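Local coordinates for nickel ABC transporter (Nickel-binding protein) (Bacillus halodurans, PDB 3T66) that probably binds a solute, perhaps nickel or a peptide, outside the cell and delivers it to an ABC transporter for uptake, at residues A[35-40]-A[477-482]. Sequence-based numbering, arbitrary orientation.
Sequences IPVRAG and EYYMIT
Arg38 O accepts a hydrogen bond from Ile481 N at 2.8 Å, with an N-H...O angle of 158°. The contact ties the short helix 35-38 to the C-terminal loop after strand 451-464, in a solute-binding protein of family 5. The helix closes in a Schellman motif: Gly40 has positive phi and two bonds run back into the last turn, one of them from Gly40 N to Val37 O. Ile481 CB lies 3.3 Å from the same Arg38 O, and Ile481 CG2 is 3.5 Å from Ala39 O. Phe193 of strand 190-195 also touches Arg38, Ala39 and Ile481. The Arg38 side chain is extended from CG to NE (chi2 176°, chi3 -164°) and runs beside Met480, both pointing the same way. Glu477 O sits over the centre of one face of the guanidinium, 3.1 Å from Arg38 CZ. The angles are too poor for hydrogen bonds from NE or NH2. Glu477 OE1 is hydrogen-bonded to Tyr215 OH. An alanine in place of Arg38 would probably leave Glu477 O without the guanidinium over it and open a gap beside the Met480 methyl. That methyl, Met480 CE, lies 3.5 Å from Arg38 CD and 3.4 Å from Arg38 NH1.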
loop_
_atom_site.group_PDB
_atom_site.type_symbol
_atom_site.label_atom_id
_atom_site.label_comp_id
_atom_site.label_asym_id
_atom_site.label_seq_id
_atom_site.Cartn_x
_atom_site.Cartn_y
_atom_site.Cartn_z
ATOM N N ILE A 35 -1.182 14.641 4.081
ATOM C CA ILE A 35 -1.593 15.099 5.371
ATOM C C ILE A 35 -2.941 15.779 5.288
ATOM O O ILE A 35 -3.780 15.573 6.150
ATOM C CB ILE A 35 -0.511 15.980 5.948
ATOM C CG1 ILE A 35 0.815 15.159 5.949
ATOM C CG2 ILE A 35 -0.969 16.607 7.268
ATOM C CD1 ILE A 35 1.606 14.964 7.297
ATOM N N PRO A 36 -3.184 16.548 4.228
ATOM C CA PRO A 36 -4.526 17.132 4.131
ATOM C C PRO A 36 -5.634 16.131 4.381
ATOM O O PRO A 36 -6.506 16.365 5.231
ATOM C CB PRO A 36 -4.563 17.630 2.703
ATOM C CG PRO A 36 -3.130 18.122 2.509
ATOM C CD PRO A 36 -2.264 17.123 3.229
ATOM N N VAL A 37 -5.588 15.012 3.677
ATOM C CA VAL A 37 -6.581 13.967 3.849
ATOM C C VAL A 37 -6.433 13.290 5.210
ATOM O O VAL A 37 -7.449 12.983 5.866
ATOM C CB VAL A 37 -6.535 12.947 2.696
ATOM C CG1 VAL A 37 -7.452 11.745 2.958
ATOM C CG2 VAL A 37 -6.943 13.618 1.423
ATOM N N ARG A 38 -5.191 13.092 5.642
ATOM C CA ARG A 38 -4.941 12.433 6.932
ATOM C C ARG A 38 -5.495 13.185 8.152
ATOM O O ARG A 38 -5.973 12.582 9.128
ATOM C CB ARG A 38 -3.477 12.067 7.097
ATOM C CG ARG A 38 -3.109 10.968 6.121
ATOM C CD ARG A 38 -1.639 10.602 6.134
ATOM N NE ARG A 38 -1.286 9.830 4.941
ATOM C CZ ARG A 38 -0.317 8.920 4.885
ATOM N NH1 ARG A 38 0.381 8.630 5.957
ATOM N NH2 ARG A 38 -0.073 8.270 3.763
ATOM N N ALA A 39 -5.486 14.501 8.068
ATOM C CA ALA A 39 -5.924 15.308 9.176
ATOM C C ALA A 39 -7.380 15.639 9.007
ATOM O O ALA A 39 -7.963 16.296 9.853
ATOM C CB ALA A 39 -5.090 16.580 9.279
ATOM N N GLY A 40 -7.958 15.208 7.897
ATOM C CA GLY A 40 -9.398 15.349 7.682
ATOM C C GLY A 40 -9.794 16.748 7.241
ATOM O O GLY A 40 -10.883 17.225 7.580
ATOM N N GLU A 477 -3.815 3.427 4.724
ATOM C CA GLU A 477 -3.061 4.413 5.452
ATOM C C GLU A 477 -3.370 5.816 4.992
ATOM O O GLU A 477 -2.521 6.686 5.110
ATOM C CB GLU A 477 -1.578 4.135 5.269
ATOM C CG GLU A 477 -1.108 2.897 5.999
ATOM C CD GLU A 477 0.377 2.903 6.138
ATOM O OE1 GLU A 477 0.871 3.582 7.050
ATOM O OE2 GLU A 477 1.054 2.250 5.324
ATOM N N TYR A 478 -4.557 6.040 4.441
ATOM C CA TYR A 478 -4.901 7.360 3.985
ATOM C C TYR A 478 -5.772 7.994 5.013
ATOM O O TYR A 478 -5.910 9.198 5.050
ATOM C CB TYR A 478 -5.666 7.313 2.686
ATOM C CG TYR A 478 -4.868 6.760 1.543
ATOM C CD1 TYR A 478 -3.480 6.805 1.548
ATOM C CD2 TYR A 478 -5.514 6.191 0.431
ATOM C CE1 TYR A 478 -2.751 6.282 0.490
ATOM C CE2 TYR A 478 -4.786 5.664 -0.643
ATOM C CZ TYR A 478 -3.404 5.719 -0.610
ATOM O OH TYR A 478 -2.680 5.204 -1.675
ATOM N N TYR A 479 -6.357 7.187 5.873
ATOM C CA TYR A 479 -7.384 7.700 6.733
ATOM C C TYR A 479 -7.003 7.561 8.172
ATOM O O TYR A 479 -6.688 6.476 8.646
ATOM C CB TYR A 479 -8.704 7.016 6.438
ATOM C CG TYR A 479 -8.956 6.980 4.988
ATOM C CD1 TYR A 479 -9.146 8.138 4.285
ATOM C CD2 TYR A 479 -8.945 5.799 4.296
ATOM C CE1 TYR A 479 -9.360 8.120 2.923
ATOM C CE2 TYR A 479 -9.152 5.779 2.923
ATOM C CZ TYR A 479 -9.357 6.946 2.262
ATOM O OH TYR A 479 -9.545 6.949 0.914
ATOM N N MET A 480 -7.016 8.695 8.863
ATOM C CA MET A 480 -6.620 8.742 10.246
ATOM C C MET A 480 -7.554 9.649 10.975
ATOM O O MET A 480 -8.343 9.168 11.769
ATOM C CB MET A 480 -5.194 9.201 10.333
ATOM C CG MET A 480 -4.370 8.485 9.287
ATOM S SD MET A 480 -2.666 8.647 9.656
ATOM C CE MET A 480 -1.911 7.792 8.254
ATOM N N ILE A 481 -7.547 10.944 10.703
ATOM C CA ILE A 481 -8.458 11.781 11.469
ATOM C C ILE A 481 -9.759 11.801 10.680
ATOM O O ILE A 481 -9.707 11.996 9.472
ATOM C CB ILE A 481 -7.875 13.221 11.761
ATOM C CG1 ILE A 481 -6.592 13.196 12.618
ATOM C CG2 ILE A 481 -8.920 14.105 12.430
ATOM C CD1 ILE A 481 -6.683 12.372 13.873
ATOM N N THR A 482 -10.894 11.543 11.346
ATOM C CA THR A 482 -12.227 11.357 10.699
ATOM C C THR A 482 -13.357 11.704 11.653
ATOM O O THR A 482 -13.177 11.686 12.856
ATOM C CB THR A 482 -12.498 9.876 10.268
ATOM O OG1 THR A 482 -12.881 9.081 11.399
ATOM C CG2 THR A 482 -11.289 9.239 9.665
#